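Local coordinates for enoyl-[acyl-carrier-protein] reductase [FMN] (Thermotoga maritima, PDB 5GVJ) that probably reduces enoyl-[acyl-carrier-protein] with NADH as an FMN-dependent oxidoreductase of the nitronate monooxygenase family, at residues 212-224 / 231-243. The protein carries 1 engineered substitution. Residues are numbered along the deposited sequence; the frame is centred on the assembly and turned at random.
Sequences IVKASIRDTVVTG and ARVLRTPFARKIQ. With NA (sodium ion), chain C.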
loop_
_atom_site.group_PDB
_atom_site.type_symbol
_atom_site.label_atom_id
_atom_site.label_comp_id
_atom_site.label_asym_id
_atom_site.label_seq_id
_atom_site.Cartn_x
_atom_site.Cartn_y
_atom_site.Cartn_z
ATOM N N ILE A 212 8.743 -16.592 -8.606
ATOM C CA ILE A 212 7.582 -15.861 -8.093
ATOM C C ILE A 212 6.866 -16.685 -7.030
ATOM O O ILE A 212 6.519 -16.185 -5.952
ATOM C CB ILE A 212 6.635 -15.488 -9.244
ATOM C CG1 ILE A 212 7.284 -14.431 -10.151
ATOM C CG2 ILE A 212 5.268 -15.021 -8.698
ATOM C CD1 ILE A 212 6.487 -14.144 -11.428
ATOM N N VAL A 213 6.626 -17.962 -7.329
ATOM C CA VAL A 213 5.976 -18.854 -6.378
ATOM C C VAL A 213 6.752 -18.893 -5.067
ATOM O O VAL A 213 6.179 -18.761 -3.981
ATOM C CB VAL A 213 5.833 -20.260 -6.987
ATOM C CG1 VAL A 213 5.536 -21.280 -5.909
ATOM C CG2 VAL A 213 4.747 -20.262 -8.057
ATOM N N LYS A 214 8.069 -19.074 -5.151
ATOM C CA LYS A 214 8.851 -19.253 -3.931
ATOM C C LYS A 214 9.036 -17.942 -3.184
ATOM O O LYS A 214 9.207 -17.951 -1.962
ATOM C CB LYS A 214 10.217 -19.857 -4.265
ATOM C CG LYS A 214 10.177 -21.335 -4.639
ATOM C CD LYS A 214 11.556 -21.798 -5.101
ATOM C CE LYS A 214 11.636 -23.321 -5.200
ATOM N NZ LYS A 214 11.073 -23.825 -6.478
ATOM N N ALA A 215 9.002 -16.815 -3.892
ATOM C CA ALA A 215 9.328 -15.531 -3.284
ATOM C C ALA A 215 8.302 -15.152 -2.223
ATOM O O ALA A 215 7.099 -15.356 -2.402
ATOM C CB ALA A 215 9.383 -14.438 -4.351
ATOM N N SER A 216 8.787 -14.580 -1.118
ATOM C CA SER A 216 7.934 -14.041 -0.067
ATOM C C SER A 216 7.682 -12.550 -0.297
ATOM O O SER A 216 8.202 -11.943 -1.234
ATOM C CB SER A 216 8.583 -14.246 1.297
ATOM O OG SER A 216 9.663 -13.342 1.424
ATOM N N ILE A 217 6.901 -11.930 0.599
ATOM C CA ILE A 217 6.612 -10.503 0.455
ATOM C C ILE A 217 7.851 -9.643 0.678
ATOM O O ILE A 217 7.850 -8.459 0.317
ATOM C CB ILE A 217 5.477 -10.068 1.408
ATOM C CG1 ILE A 217 5.888 -10.274 2.870
ATOM C CG2 ILE A 217 4.191 -10.837 1.088
ATOM C CD1 ILE A 217 4.797 -9.872 3.871
ATOM N N ARG A 218 8.916 -10.208 1.254
ATOM C CA ARG A 218 10.143 -9.477 1.551
ATOM C C ARG A 218 11.274 -9.796 0.582
ATOM O O ARG A 218 12.404 -9.353 0.799
ATOM C CB ARG A 218 10.607 -9.779 2.984
ATOM C CG ARG A 218 9.751 -9.147 4.061
ATOM C CD ARG A 218 10.397 -9.293 5.446
ATOM N NE ARG A 218 10.581 -10.702 5.798
ATOM C CZ ARG A 218 11.199 -11.119 6.900
ATOM N NH1 ARG A 218 11.688 -10.228 7.756
ATOM N NH2 ARG A 218 11.325 -12.420 7.148
ATOM N N ASP A 219 11.010 -10.551 -0.483
ATOM C CA ASP A 219 12.083 -11.034 -1.338
ATOM C C ASP A 219 12.331 -10.150 -2.552
ATOM O O ASP A 219 12.959 -10.606 -3.511
ATOM C CB ASP A 219 11.803 -12.463 -1.788
ATOM C CG ASP A 219 12.128 -13.481 -0.712
ATOM O OD1 ASP A 219 12.933 -13.168 0.193
ATOM O OD2 ASP A 219 11.573 -14.591 -0.777
ATOM N N THR A 220 11.851 -8.910 -2.550
ATOM C CA THR A 220 12.241 -7.992 -3.609
ATOM C C THR A 220 13.143 -6.906 -3.039
ATOM O O THR A 220 13.188 -6.677 -1.827
ATOM C CB THR A 220 11.026 -7.360 -4.307
ATOM O OG1 THR A 220 10.389 -6.441 -3.415
ATOM C CG2 THR A 220 10.024 -8.428 -4.744
ATOM N N VAL A 221 13.893 -6.263 -3.932
ATOM C CA VAL A 221 14.767 -5.146 -3.594
ATOM C C VAL A 221 14.535 -4.045 -4.602
ATOM O O VAL A 221 14.173 -4.301 -5.753
ATOM C CB VAL A 221 16.265 -5.509 -3.613
ATOM C CG1 VAL A 221 16.691 -6.076 -2.318
ATOM C CG2 VAL A 221 16.552 -6.473 -4.739
ATOM N N VAL A 222 14.794 -2.817 -4.177
ATOM C CA VAL A 222 14.776 -1.664 -5.064
ATOM C C VAL A 222 16.220 -1.305 -5.384
ATOM O O VAL A 222 17.013 -1.026 -4.476
ATOM C CB VAL A 222 14.033 -0.482 -4.426
ATOM C CG1 VAL A 222 14.006 0.700 -5.388
ATOM C CG2 VAL A 222 12.623 -0.912 -4.013
ATOM N N THR A 223 16.564 -1.328 -6.668
ATOM C CA THR A 223 17.907 -1.024 -7.139
ATOM C C THR A 223 17.858 0.107 -8.156
ATOM O O THR A 223 16.874 0.265 -8.886
ATOM C CB THR A 223 18.566 -2.239 -7.797
ATOM O OG1 THR A 223 17.822 -2.602 -8.967
ATOM C CG2 THR A 223 18.603 -3.416 -6.840
ATOM N N GLY A 224 18.943 0.876 -8.215
ATOM C CA GLY A 224 19.048 1.982 -9.149
ATOM C C GLY A 224 18.339 3.231 -8.671
ATOM O O GLY A 224 18.538 3.666 -7.537
ATOM N N ALA A 231 14.047 0.567 -9.514
ATOM C CA ALA A 231 13.307 -0.548 -10.083
ATOM C C ALA A 231 13.287 -1.691 -9.079
ATOM O O ALA A 231 14.300 -1.975 -8.438
ATOM C CB ALA A 231 13.920 -1.014 -11.407
ATOM N N ARG A 232 12.132 -2.338 -8.941
ATOM C CA ARG A 232 11.959 -3.416 -7.975
ATOM C C ARG A 232 12.172 -4.756 -8.665
ATOM O O ARG A 232 11.500 -5.064 -9.656
ATOM C CB ARG A 232 10.578 -3.377 -7.326
ATOM C CG ARG A 232 10.366 -4.483 -6.286
ATOM C CD ARG A 232 9.027 -4.333 -5.587
ATOM N NE ARG A 232 8.877 -3.011 -4.977
ATOM C CZ ARG A 232 9.338 -2.688 -3.773
ATOM N NH1 ARG A 232 9.988 -3.591 -3.048
ATOM N NH2 ARG A 232 9.158 -1.455 -3.300
ATOM N N VAL A 233 13.101 -5.551 -8.132
ATOM C CA VAL A 233 13.400 -6.871 -8.662
ATOM C C VAL A 233 13.574 -7.854 -7.510
ATOM O O VAL A 233 13.794 -7.476 -6.356
ATOM C CB VAL A 233 14.665 -6.881 -9.555
ATOM C CG1 VAL A 233 14.458 -6.030 -10.804
ATOM C CG2 VAL A 233 15.882 -6.415 -8.768
ATOM N N LEU A 234 13.482 -9.133 -7.855
ATOM C CA LEU A 234 13.712 -10.213 -6.906
ATOM C C LEU A 234 15.131 -10.142 -6.346
ATOM O O LEU A 234 16.061 -9.685 -7.015
ATOM C CB LEU A 234 13.470 -11.553 -7.608
ATOM C CG LEU A 234 12.437 -12.544 -7.067
ATOM C CD1 LEU A 234 11.376 -11.852 -6.245
ATOM C CD2 LEU A 234 11.795 -13.286 -8.219
ATOM N N ARG A 235 15.294 -10.587 -5.094
ATOM C CA ARG A 235 16.599 -10.580 -4.433
ATOM C C ARG A 235 17.516 -11.668 -4.989
ATOM O O ARG A 235 17.825 -12.643 -4.298
ATOM C CB ARG A 235 16.440 -10.751 -2.917
ATOM C CG ARG A 235 15.899 -9.511 -2.225
ATOM C CD ARG A 235 15.937 -9.616 -0.697
ATOM N NE ARG A 235 15.254 -8.478 -0.087
ATOM C CZ ARG A 235 15.874 -7.438 0.462
ATOM N NH1 ARG A 235 17.198 -7.390 0.479
ATOM N NH2 ARG A 235 15.170 -6.442 0.985
ATOM N N THR A 236 17.963 -11.496 -6.219
ATOM C CA THR A 236 18.748 -12.431 -7.010
ATOM C C THR A 236 20.231 -12.061 -6.952
ATOM O O THR A 236 20.586 -10.957 -6.530
ATOM C CB THR A 236 18.232 -12.417 -8.461
ATOM O OG1 THR A 236 18.428 -13.695 -9.074
ATOM C CG2 THR A 236 18.942 -11.373 -9.272
ATOM N N PRO A 237 21.141 -12.974 -7.331
ATOM C CA PRO A 237 22.568 -12.598 -7.355
ATOM C C PRO A 237 22.861 -11.365 -8.192
ATOM O O PRO A 237 23.678 -10.529 -7.794
ATOM C CB PRO A 237 23.244 -13.845 -7.942
ATOM C CG PRO A 237 22.359 -14.958 -7.559
ATOM C CD PRO A 237 20.956 -14.413 -7.596
ATOM N N PHE A 238 22.212 -11.230 -9.350
ATOM C CA PHE A 238 22.460 -10.073 -10.202
ATOM C C PHE A 238 21.966 -8.789 -9.552
ATOM O O PHE A 238 22.586 -7.732 -9.707
ATOM C CB PHE A 238 21.796 -10.265 -11.560
ATOM C CG PHE A 238 22.168 -9.215 -12.559
ATOM C CD1 PHE A 238 23.471 -9.117 -13.026
ATOM C CD2 PHE A 238 21.224 -8.321 -13.033
ATOM C CE1 PHE A 238 23.824 -8.149 -13.945
ATOM C CE2 PHE A 238 21.570 -7.352 -13.957
ATOM C CZ PHE A 238 22.873 -7.265 -14.412
ATOM N N ALA A 239 20.844 -8.855 -8.830
ATOM C CA ALA A 239 20.384 -7.673 -8.110
ATOM C C ALA A 239 21.376 -7.276 -7.030
ATOM O O ALA A 239 21.516 -6.088 -6.723
ATOM C CB ALA A 239 19.000 -7.919 -7.509
ATOM N N ARG A 240 22.079 -8.253 -6.451
ATOM C CA ARG A 240 23.147 -7.935 -5.507
ATOM C C ARG A 240 24.311 -7.253 -6.211
ATOM O O ARG A 240 24.811 -6.221 -5.748
ATOM C CB ARG A 240 23.624 -9.203 -4.797
ATOM C CG ARG A 240 22.867 -9.540 -3.522
ATOM C CD ARG A 240 23.204 -10.954 -3.070
ATOM N NE ARG A 240 22.153 -11.832 -3.549
ATOM C CZ ARG A 240 22.256 -13.153 -3.627
ATOM N NH1 ARG A 240 23.379 -13.771 -3.249
ATOM N NH2 ARG A 240 21.234 -13.858 -4.096
ATOM N N LYS A 241 24.755 -7.814 -7.338
ATOM C CA LYS A 241 25.911 -7.255 -8.029
ATOM C C LYS A 241 25.649 -5.833 -8.508
ATOM O O LYS A 241 26.582 -5.026 -8.585
ATOM C CB LYS A 241 26.307 -8.149 -9.202
ATOM C CG LYS A 241 26.842 -9.507 -8.773
ATOM C CD LYS A 241 27.782 -10.083 -9.817
ATOM C CE LYS A 241 27.057 -10.308 -11.139
ATOM N NZ LYS A 241 26.255 -11.568 -11.125
ATOM N N ILE A 242 24.395 -5.506 -8.831
ATOM C CA ILE A 242 24.071 -4.149 -9.266
ATOM C C ILE A 242 24.189 -3.169 -8.100
ATOM O O ILE A 242 24.651 -2.033 -8.270
ATOM C CB ILE A 242 22.673 -4.119 -9.911
ATOM C CG1 ILE A 242 22.714 -4.781 -11.293
ATOM C CG2 ILE A 242 22.150 -2.695 -10.016
ATOM C CD1 ILE A 242 23.624 -4.073 -12.285
ATOM N N GLN A 243 23.795 -3.589 -6.903
ATOM C CA GLN A 243 23.961 -2.745 -5.724
ATOM C C GLN A 243 25.430 -2.689 -5.319
ATOM O O GLN A 243 25.813 -1.901 -4.460
ATOM C CB GLN A 243 23.109 -3.260 -4.564
ATOM C CG GLN A 243 21.615 -3.305 -4.857
ATOM C CD GLN A 243 20.821 -3.984 -3.751
ATOM O OE1 GLN A 243 20.810 -5.212 -3.640
ATOM N NE2 GLN A 243 20.156 -3.187 -2.924
HETATM NA NA NA C . 5.330 -16.442 -3.865
HETATM O O HOH W 1 4.520 -17.025 -1.575
#
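Arg232 bends its side chain across Thr220, reaching back from strand 231-234. Arg232 CB lies 4.0 Å from Val221 O. With CG anti to the backbone N (chi1 -179°), the chain runs on past Thr220, CG and CD both lying against its CB and OG1. A bend at chi3 then turns the head so that Arg232 NH1 donates to Thr220 OG1 (2.9 Å), the hydroxyl sitting at the guanidinium edge, in plane. Val222 CG2 covers one face, off-centre toward the rim, 3.6 Å from Arg232 NH2, which itself donates to Met141 O. Replacing Arg232 by a leucine would probably leave Thr220 OG1 and Met141 O without these donors and strip Val222 CG2 of the flat group beneath it.

The two strands form an antiparallel beta hairpin, built onto the TIM-barrel fold of this family. Strand 145-146 pairs with the other side of strand 231-234 and follows Gly144, an FMN-binding residue in another structure of this protein, though no FMN is bound to this chain here; Gly144 lies close to the Arg232 side chain. Val221 and Val233 make a hydrogen-bonded pair, as do Thr223 and Ala231. From the face that these residues share, Val221 CG2 meets Ala239 CB of helix 237-242 at 4.0 Å.

A second arginine sits at the open end of the hairpin, just past the Thr220-Leu234 pair. Arg235 N donates to Asp219 O (2.8 Å), while its side chain, extended from CG to NE, brings Arg235 NE to Arg218 O (3.1 Å), in the carbonyl plane. Val221 CG1 stands over the centre of its guanidinium, whose NH2 forms a salt bridge with Glu149 of the second subunit. Before strand 220-223, Ala215 CB packs on Leu234 CD1 (3.8 Å), and Ala215 O joins Ile212 O and Val213 O in binding a sodium ion, with Ala281, Ile284 and a water completing the site.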